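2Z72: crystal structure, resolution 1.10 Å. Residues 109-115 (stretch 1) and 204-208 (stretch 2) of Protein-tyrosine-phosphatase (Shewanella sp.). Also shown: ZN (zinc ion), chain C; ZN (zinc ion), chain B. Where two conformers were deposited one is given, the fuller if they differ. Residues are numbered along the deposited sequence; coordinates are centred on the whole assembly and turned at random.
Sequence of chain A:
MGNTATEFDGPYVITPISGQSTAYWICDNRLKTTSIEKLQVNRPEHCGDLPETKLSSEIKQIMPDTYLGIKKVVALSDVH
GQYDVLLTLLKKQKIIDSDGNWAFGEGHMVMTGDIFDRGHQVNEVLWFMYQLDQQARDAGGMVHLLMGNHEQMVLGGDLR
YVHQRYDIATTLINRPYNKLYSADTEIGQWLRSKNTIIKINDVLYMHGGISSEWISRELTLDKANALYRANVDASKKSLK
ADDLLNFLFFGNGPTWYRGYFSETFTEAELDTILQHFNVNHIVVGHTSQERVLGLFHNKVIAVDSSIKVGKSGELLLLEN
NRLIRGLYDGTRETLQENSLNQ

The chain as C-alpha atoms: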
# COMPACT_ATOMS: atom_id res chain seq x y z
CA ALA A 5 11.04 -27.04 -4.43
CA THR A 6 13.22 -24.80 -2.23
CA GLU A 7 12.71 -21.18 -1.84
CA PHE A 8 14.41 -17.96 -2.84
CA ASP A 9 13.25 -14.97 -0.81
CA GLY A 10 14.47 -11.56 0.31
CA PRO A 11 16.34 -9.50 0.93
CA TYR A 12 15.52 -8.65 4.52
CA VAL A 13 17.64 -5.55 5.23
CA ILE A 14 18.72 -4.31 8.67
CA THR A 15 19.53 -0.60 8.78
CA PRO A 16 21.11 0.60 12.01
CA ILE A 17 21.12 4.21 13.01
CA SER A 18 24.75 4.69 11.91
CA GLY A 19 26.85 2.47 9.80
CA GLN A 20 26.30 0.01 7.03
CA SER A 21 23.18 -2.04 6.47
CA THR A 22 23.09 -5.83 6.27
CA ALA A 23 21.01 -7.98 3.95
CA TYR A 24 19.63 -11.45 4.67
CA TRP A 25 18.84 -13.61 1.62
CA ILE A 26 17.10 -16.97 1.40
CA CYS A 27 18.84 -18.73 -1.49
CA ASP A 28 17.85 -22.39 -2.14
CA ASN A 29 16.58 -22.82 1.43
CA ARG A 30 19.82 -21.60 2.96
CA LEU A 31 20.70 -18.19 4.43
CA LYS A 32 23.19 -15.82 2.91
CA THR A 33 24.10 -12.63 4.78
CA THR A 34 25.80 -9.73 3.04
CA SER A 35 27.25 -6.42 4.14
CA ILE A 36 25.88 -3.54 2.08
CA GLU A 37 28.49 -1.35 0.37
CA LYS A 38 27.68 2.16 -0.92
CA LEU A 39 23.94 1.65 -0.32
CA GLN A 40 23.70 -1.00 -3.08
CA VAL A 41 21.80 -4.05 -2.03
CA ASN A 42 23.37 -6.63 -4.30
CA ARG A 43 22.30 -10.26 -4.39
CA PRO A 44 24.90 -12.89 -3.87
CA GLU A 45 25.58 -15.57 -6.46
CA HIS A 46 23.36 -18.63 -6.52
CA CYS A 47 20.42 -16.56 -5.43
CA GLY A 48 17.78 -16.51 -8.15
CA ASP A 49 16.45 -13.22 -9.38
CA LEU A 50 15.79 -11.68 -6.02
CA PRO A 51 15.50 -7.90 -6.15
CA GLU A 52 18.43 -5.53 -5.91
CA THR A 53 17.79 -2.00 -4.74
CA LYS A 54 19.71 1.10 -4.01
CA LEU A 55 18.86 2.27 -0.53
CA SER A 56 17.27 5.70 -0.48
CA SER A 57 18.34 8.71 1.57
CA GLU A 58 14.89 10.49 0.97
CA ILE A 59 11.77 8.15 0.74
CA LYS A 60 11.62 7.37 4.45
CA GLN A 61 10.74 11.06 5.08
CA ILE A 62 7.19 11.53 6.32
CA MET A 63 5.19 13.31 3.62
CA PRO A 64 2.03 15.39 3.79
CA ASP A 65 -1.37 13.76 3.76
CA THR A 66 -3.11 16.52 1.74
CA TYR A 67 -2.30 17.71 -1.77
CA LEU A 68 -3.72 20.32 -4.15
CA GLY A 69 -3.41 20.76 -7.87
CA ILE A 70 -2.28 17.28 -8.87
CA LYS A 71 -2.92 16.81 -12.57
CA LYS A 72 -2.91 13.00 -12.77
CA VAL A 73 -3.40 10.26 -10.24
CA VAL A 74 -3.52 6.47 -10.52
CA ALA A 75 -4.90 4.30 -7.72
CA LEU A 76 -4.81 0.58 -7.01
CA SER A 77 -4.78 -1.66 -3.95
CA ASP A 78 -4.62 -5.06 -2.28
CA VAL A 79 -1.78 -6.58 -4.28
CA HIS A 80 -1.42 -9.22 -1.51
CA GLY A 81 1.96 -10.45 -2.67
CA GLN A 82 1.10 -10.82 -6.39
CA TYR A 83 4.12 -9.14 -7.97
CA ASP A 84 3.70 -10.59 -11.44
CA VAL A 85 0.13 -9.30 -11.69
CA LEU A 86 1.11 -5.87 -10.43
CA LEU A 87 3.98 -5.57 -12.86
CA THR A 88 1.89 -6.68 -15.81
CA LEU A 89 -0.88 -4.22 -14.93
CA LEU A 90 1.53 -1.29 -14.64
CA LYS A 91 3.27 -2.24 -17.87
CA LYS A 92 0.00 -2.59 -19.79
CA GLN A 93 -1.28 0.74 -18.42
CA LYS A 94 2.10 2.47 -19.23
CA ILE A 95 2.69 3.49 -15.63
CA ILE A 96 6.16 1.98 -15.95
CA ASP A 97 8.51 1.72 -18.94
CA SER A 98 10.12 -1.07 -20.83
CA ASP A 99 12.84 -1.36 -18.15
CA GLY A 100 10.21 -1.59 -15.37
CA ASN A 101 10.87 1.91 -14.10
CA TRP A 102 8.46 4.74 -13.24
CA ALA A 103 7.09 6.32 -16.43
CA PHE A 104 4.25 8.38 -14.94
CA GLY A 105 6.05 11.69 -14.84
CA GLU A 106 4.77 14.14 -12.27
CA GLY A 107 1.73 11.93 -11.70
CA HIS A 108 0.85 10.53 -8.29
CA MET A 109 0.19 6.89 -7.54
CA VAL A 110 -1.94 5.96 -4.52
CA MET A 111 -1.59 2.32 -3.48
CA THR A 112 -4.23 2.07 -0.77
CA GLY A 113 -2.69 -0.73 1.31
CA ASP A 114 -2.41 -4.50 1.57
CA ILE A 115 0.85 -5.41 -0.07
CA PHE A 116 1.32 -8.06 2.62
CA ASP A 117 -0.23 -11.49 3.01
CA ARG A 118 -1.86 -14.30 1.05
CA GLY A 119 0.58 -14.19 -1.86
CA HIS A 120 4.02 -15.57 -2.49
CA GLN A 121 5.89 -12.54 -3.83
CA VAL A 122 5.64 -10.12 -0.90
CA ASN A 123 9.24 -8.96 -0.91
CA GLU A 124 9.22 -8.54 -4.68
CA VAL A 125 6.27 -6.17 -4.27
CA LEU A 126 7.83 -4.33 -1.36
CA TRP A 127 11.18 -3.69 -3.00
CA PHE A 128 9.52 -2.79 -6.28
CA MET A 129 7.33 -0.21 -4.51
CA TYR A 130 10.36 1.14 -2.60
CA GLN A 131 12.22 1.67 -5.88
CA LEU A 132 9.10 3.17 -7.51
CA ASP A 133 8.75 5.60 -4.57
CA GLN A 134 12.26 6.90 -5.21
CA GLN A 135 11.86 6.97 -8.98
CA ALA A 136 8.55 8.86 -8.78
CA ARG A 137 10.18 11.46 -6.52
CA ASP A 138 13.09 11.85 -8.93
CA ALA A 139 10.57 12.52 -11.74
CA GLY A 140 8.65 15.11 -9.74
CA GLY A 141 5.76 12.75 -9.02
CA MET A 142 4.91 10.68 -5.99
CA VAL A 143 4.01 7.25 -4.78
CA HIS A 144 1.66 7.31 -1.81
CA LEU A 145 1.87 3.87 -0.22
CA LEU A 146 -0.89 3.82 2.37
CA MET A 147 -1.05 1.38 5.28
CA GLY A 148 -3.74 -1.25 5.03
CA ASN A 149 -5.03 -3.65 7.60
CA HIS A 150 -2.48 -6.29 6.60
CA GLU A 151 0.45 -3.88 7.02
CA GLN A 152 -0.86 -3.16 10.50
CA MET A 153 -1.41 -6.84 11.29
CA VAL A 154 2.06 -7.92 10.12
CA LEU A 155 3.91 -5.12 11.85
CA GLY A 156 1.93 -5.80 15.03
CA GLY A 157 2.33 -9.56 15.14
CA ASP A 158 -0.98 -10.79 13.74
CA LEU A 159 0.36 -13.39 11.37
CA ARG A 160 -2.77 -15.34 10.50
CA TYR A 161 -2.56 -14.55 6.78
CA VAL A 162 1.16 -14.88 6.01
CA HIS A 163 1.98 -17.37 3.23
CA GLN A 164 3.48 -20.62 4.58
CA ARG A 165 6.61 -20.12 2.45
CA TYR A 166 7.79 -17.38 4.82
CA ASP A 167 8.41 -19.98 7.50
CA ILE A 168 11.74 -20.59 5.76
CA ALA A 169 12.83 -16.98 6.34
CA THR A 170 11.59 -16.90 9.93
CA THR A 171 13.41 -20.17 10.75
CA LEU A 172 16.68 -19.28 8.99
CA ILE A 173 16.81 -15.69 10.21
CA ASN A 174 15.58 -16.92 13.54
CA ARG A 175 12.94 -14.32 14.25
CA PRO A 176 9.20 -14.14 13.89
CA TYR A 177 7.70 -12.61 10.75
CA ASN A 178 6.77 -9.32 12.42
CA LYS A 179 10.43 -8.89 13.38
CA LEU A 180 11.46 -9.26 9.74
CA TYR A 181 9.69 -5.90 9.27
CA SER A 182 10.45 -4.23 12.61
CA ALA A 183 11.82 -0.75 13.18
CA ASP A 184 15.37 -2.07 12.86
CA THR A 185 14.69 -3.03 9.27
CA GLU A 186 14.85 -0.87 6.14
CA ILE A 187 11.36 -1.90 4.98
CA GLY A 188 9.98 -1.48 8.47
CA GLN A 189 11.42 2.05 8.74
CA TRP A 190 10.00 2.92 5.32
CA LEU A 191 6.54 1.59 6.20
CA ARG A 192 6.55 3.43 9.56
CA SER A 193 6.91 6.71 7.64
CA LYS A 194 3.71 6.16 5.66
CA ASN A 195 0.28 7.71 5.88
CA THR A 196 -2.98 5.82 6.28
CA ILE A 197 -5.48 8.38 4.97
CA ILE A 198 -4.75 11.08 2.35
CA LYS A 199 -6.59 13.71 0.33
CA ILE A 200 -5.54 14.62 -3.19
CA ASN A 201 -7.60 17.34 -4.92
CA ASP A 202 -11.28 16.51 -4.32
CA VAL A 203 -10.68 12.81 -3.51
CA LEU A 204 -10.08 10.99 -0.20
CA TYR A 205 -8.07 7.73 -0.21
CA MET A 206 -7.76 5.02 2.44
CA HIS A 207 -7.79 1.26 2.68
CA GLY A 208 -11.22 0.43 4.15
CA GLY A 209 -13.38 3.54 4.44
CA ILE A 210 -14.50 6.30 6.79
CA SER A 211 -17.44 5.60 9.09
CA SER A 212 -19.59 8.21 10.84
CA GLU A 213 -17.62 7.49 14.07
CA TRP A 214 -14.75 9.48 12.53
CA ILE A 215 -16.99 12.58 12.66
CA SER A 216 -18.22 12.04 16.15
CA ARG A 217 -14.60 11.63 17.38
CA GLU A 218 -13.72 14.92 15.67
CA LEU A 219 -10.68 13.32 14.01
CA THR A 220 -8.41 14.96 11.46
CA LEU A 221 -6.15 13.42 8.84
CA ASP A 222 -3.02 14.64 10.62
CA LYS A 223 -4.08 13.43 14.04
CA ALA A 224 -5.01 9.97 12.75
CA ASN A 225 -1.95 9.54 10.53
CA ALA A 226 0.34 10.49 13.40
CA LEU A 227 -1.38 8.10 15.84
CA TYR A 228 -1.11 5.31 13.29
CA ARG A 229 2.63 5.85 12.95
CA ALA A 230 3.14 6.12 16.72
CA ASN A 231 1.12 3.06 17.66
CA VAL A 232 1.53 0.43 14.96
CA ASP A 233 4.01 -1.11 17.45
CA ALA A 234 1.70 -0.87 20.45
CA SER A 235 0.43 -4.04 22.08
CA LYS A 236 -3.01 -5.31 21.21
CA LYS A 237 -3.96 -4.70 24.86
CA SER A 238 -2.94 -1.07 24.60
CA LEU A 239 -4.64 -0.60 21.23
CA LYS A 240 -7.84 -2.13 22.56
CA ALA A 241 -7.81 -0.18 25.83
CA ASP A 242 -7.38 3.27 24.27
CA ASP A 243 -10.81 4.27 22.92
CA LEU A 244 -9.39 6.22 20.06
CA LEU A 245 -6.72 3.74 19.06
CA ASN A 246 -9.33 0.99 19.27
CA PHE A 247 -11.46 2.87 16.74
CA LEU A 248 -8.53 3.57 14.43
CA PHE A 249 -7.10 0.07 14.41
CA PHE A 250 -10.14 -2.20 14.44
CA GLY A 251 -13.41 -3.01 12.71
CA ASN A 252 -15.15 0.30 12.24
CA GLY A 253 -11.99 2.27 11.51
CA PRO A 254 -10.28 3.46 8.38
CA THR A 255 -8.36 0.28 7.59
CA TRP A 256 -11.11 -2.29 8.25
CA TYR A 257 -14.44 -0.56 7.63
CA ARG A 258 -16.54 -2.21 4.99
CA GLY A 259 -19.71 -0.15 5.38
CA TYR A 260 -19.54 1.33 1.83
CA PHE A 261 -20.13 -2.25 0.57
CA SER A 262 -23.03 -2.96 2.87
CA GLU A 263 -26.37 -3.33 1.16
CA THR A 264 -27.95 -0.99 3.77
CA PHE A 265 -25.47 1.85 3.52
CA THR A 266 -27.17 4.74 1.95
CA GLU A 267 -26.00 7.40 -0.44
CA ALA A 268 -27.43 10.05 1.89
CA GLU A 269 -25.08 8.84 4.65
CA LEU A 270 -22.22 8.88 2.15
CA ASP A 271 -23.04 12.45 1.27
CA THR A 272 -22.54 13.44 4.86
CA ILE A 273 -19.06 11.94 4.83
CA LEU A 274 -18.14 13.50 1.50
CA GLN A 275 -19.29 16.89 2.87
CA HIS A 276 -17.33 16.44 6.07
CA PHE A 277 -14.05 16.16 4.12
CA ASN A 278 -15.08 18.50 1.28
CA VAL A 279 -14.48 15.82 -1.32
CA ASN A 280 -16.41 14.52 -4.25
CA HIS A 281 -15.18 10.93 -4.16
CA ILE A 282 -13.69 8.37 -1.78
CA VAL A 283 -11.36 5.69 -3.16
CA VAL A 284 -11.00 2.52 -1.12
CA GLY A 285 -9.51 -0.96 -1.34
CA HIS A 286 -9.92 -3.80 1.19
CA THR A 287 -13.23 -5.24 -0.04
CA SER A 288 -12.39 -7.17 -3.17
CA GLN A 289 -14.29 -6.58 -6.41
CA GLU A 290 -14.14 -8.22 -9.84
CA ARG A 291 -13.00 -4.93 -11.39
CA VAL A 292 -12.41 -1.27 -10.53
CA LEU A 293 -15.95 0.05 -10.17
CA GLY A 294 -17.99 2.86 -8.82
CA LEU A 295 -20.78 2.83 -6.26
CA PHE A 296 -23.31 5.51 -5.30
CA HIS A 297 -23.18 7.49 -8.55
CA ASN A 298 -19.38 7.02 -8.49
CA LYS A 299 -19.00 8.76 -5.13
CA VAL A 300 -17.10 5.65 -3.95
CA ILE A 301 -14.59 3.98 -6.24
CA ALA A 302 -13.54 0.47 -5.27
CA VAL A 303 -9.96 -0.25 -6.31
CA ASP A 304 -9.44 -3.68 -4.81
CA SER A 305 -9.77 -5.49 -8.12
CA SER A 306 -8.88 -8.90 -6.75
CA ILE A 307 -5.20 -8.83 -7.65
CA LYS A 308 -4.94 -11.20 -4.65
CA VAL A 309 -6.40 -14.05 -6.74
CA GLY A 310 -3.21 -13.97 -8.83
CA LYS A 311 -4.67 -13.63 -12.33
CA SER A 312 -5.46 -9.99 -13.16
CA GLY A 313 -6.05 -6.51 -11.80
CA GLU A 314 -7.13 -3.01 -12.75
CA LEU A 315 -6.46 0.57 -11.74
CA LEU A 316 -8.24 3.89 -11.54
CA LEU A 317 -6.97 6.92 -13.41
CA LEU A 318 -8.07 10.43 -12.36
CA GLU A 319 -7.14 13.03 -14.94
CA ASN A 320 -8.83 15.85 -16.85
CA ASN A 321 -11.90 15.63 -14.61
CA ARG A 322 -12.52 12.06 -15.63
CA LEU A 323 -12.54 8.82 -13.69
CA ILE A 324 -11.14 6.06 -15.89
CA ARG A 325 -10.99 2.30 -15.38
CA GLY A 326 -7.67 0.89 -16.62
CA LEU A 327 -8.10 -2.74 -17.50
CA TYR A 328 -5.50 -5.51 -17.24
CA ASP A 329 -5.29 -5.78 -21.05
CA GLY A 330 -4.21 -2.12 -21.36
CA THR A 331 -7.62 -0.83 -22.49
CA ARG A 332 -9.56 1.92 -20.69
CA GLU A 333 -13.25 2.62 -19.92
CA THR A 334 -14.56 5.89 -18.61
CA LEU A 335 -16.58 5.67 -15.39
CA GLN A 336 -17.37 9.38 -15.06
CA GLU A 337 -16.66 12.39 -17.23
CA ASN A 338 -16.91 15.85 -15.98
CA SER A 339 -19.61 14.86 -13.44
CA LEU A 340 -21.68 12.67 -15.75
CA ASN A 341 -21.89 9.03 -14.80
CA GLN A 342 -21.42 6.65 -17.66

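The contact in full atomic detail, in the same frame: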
# COMPACT_ATOMS: atom_id res chain seq x y z
N MET A 109 0.80 8.17 -7.73
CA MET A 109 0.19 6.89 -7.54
C MET A 109 -0.27 6.76 -6.10
O MET A 109 0.51 7.08 -5.20
CB MET A 109 1.23 5.75 -7.82
CG MET A 109 0.71 4.39 -7.44
SD MET A 109 1.90 3.06 -7.76
CE MET A 109 1.84 2.95 -9.49
N VAL A 110 -1.48 6.27 -5.86
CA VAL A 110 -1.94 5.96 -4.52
C VAL A 110 -2.17 4.44 -4.49
O VAL A 110 -3.05 3.94 -5.18
CB VAL A 110 -3.22 6.68 -4.11
CG1 VAL A 110 -3.49 6.43 -2.65
CG2 VAL A 110 -3.11 8.19 -4.38
N MET A 111 -1.35 3.75 -3.73
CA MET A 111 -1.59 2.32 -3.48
C MET A 111 -2.18 2.21 -2.09
O MET A 111 -1.50 2.42 -1.10
CB MET A 111 -0.27 1.53 -3.60
CG MET A 111 -0.50 0.05 -3.25
SD MET A 111 0.88 -1.02 -3.70
CE MET A 111 0.74 -1.05 -5.47
N THR A 112 -3.48 1.95 -2.03
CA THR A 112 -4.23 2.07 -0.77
C THR A 112 -4.14 0.83 0.11
O THR A 112 -5.16 0.38 0.64
CB THR A 112 -5.70 2.43 -1.04
OG1 THR A 112 -6.30 1.48 -1.89
CG2 THR A 112 -5.82 3.78 -1.78
N GLY A 113 -2.92 0.32 0.31
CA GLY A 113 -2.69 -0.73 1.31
C GLY A 113 -2.71 -2.16 0.80
O GLY A 113 -3.01 -2.47 -0.35
N ASP A 114 -2.32 -3.03 1.72
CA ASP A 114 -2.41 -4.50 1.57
C ASP A 114 -1.53 -5.06 0.50
O ASP A 114 -1.90 -5.88 -0.34
CB ASP A 114 -3.86 -4.97 1.43
CG ASP A 114 -4.58 -5.12 2.75
OD1 ASP A 114 -5.75 -5.73 2.68
OD2 ASP A 114 -4.10 -4.66 3.78
N ILE A 115 -0.23 -4.68 0.59
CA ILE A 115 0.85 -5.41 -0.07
C ILE A 115 1.04 -6.77 0.56
O ILE A 115 1.21 -7.79 -0.11
CB ILE A 115 2.17 -4.63 -0.02
CG1 ILE A 115 2.10 -3.41 -0.94
CG2 ILE A 115 3.34 -5.55 -0.35
CD1 ILE A 115 3.28 -2.47 -0.85
N LEU A 204 -10.64 11.59 -1.43
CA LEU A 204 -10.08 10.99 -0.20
C LEU A 204 -9.74 9.54 -0.46
O LEU A 204 -10.53 8.85 -1.10
CB LEU A 204 -11.09 11.11 0.94
CG LEU A 204 -10.54 11.03 2.39
CD1 LEU A 204 -9.75 12.27 2.73
CD2 LEU A 204 -11.71 10.88 3.35
N TYR A 205 -8.60 9.08 0.05
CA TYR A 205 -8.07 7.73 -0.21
C TYR A 205 -7.74 7.09 1.14
O TYR A 205 -7.02 7.65 1.96
CB TYR A 205 -6.79 7.81 -1.00
CG TYR A 205 -6.88 8.41 -2.36
CD1 TYR A 205 -6.86 9.78 -2.54
CD2 TYR A 205 -6.99 7.61 -3.49
CE1 TYR A 205 -6.95 10.37 -3.79
CE2 TYR A 205 -7.10 8.19 -4.74
CZ TYR A 205 -7.06 9.58 -4.91
OH TYR A 205 -7.20 10.09 -6.17
N MET A 206 -8.17 5.84 1.32
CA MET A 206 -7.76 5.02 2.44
C MET A 206 -8.13 3.57 2.12
O MET A 206 -8.82 3.26 1.18
CB MET A 206 -8.38 5.52 3.73
CG MET A 206 -9.83 5.21 4.06
SD MET A 206 -11.06 5.86 2.92
CE MET A 206 -10.61 7.60 2.97
N HIS A 207 -7.64 2.67 3.00
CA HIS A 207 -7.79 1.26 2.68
C HIS A 207 -9.23 0.76 2.76
O HIS A 207 -9.71 0.12 1.81
CB HIS A 207 -6.87 0.47 3.60
CG HIS A 207 -6.91 -0.99 3.28
ND1 HIS A 207 -6.43 -1.47 2.08
CD2 HIS A 207 -7.37 -2.06 3.95
CE1 HIS A 207 -6.63 -2.76 2.03
NE2 HIS A 207 -7.20 -3.20 3.17
N GLY A 208 -9.90 0.99 3.88
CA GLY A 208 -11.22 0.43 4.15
C GLY A 208 -12.35 1.39 3.87
O GLY A 208 -13.21 1.18 3.01
ZN ZN C . -7.69 -5.07 3.69
ZN ZN B . -6.79 -6.84 1.13
O HOH W 1 -8.10 -7.78 -0.24
O HOH W 2 -8.14 -6.61 2.56

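Metal sites in hydrolases are often built where strands give way to loops, and this phosphatase offers a compact example. Two segments whose touching residues are at least 93 positions apart in sequence run in nearly the same direction, their end-to-end vectors only 8° apart. Strand 109-111 opens into a loop, in which a weak hydrogen bond runs from Gly 113 N back to Met 111 O (2.9 Å). The backbones come nearest just beyond the strand, where the CA atoms of Thr 112 and His 207 lie 5.0 Å apart. No hydrogen bond joins main chain to main chain across the contact; a CA-H...O approach, His 207 CA to Thr 112 O at 3.4 Å, is the nearest equivalent.

Strand alternation sorts the side chains. Val 110 and Tyr 205 point toward the opposing stretch, whereas Met 109 and Met 111 are out of its reach. Val 110 CG2 sits over one face of the Tyr 205 ring, 4.0 Å from the centroid and 11° off the normal, a CH-pi contact, while Thr 112 CG2 lies at the ring edge.

Further along, packing yields to coordination. The CA-to-CB bond of His 207 points sideways, but the imidazole comes nearer, and its two nitrogens have different tasks. His 207 ND1 donates a hydrogen bond to Thr 112 O (2.7 Å, N-H...O angle 159°), and His 207 NE2 binds the chain C zinc at 2.0 Å. Asp 114 OD1 bridges the metals, 2.3 Å from the chain C zinc and 2.2 Å from the chain B zinc; water 2 bridges them too. Hence the 3.0 Å between Asp 114 OD1 and His 207 NE2 reflects shared coordination. Gly 113 fits this crowded turn because a CB would fall 2.8 Å from His 207 ND1, and its backbone angles independently call for glycine.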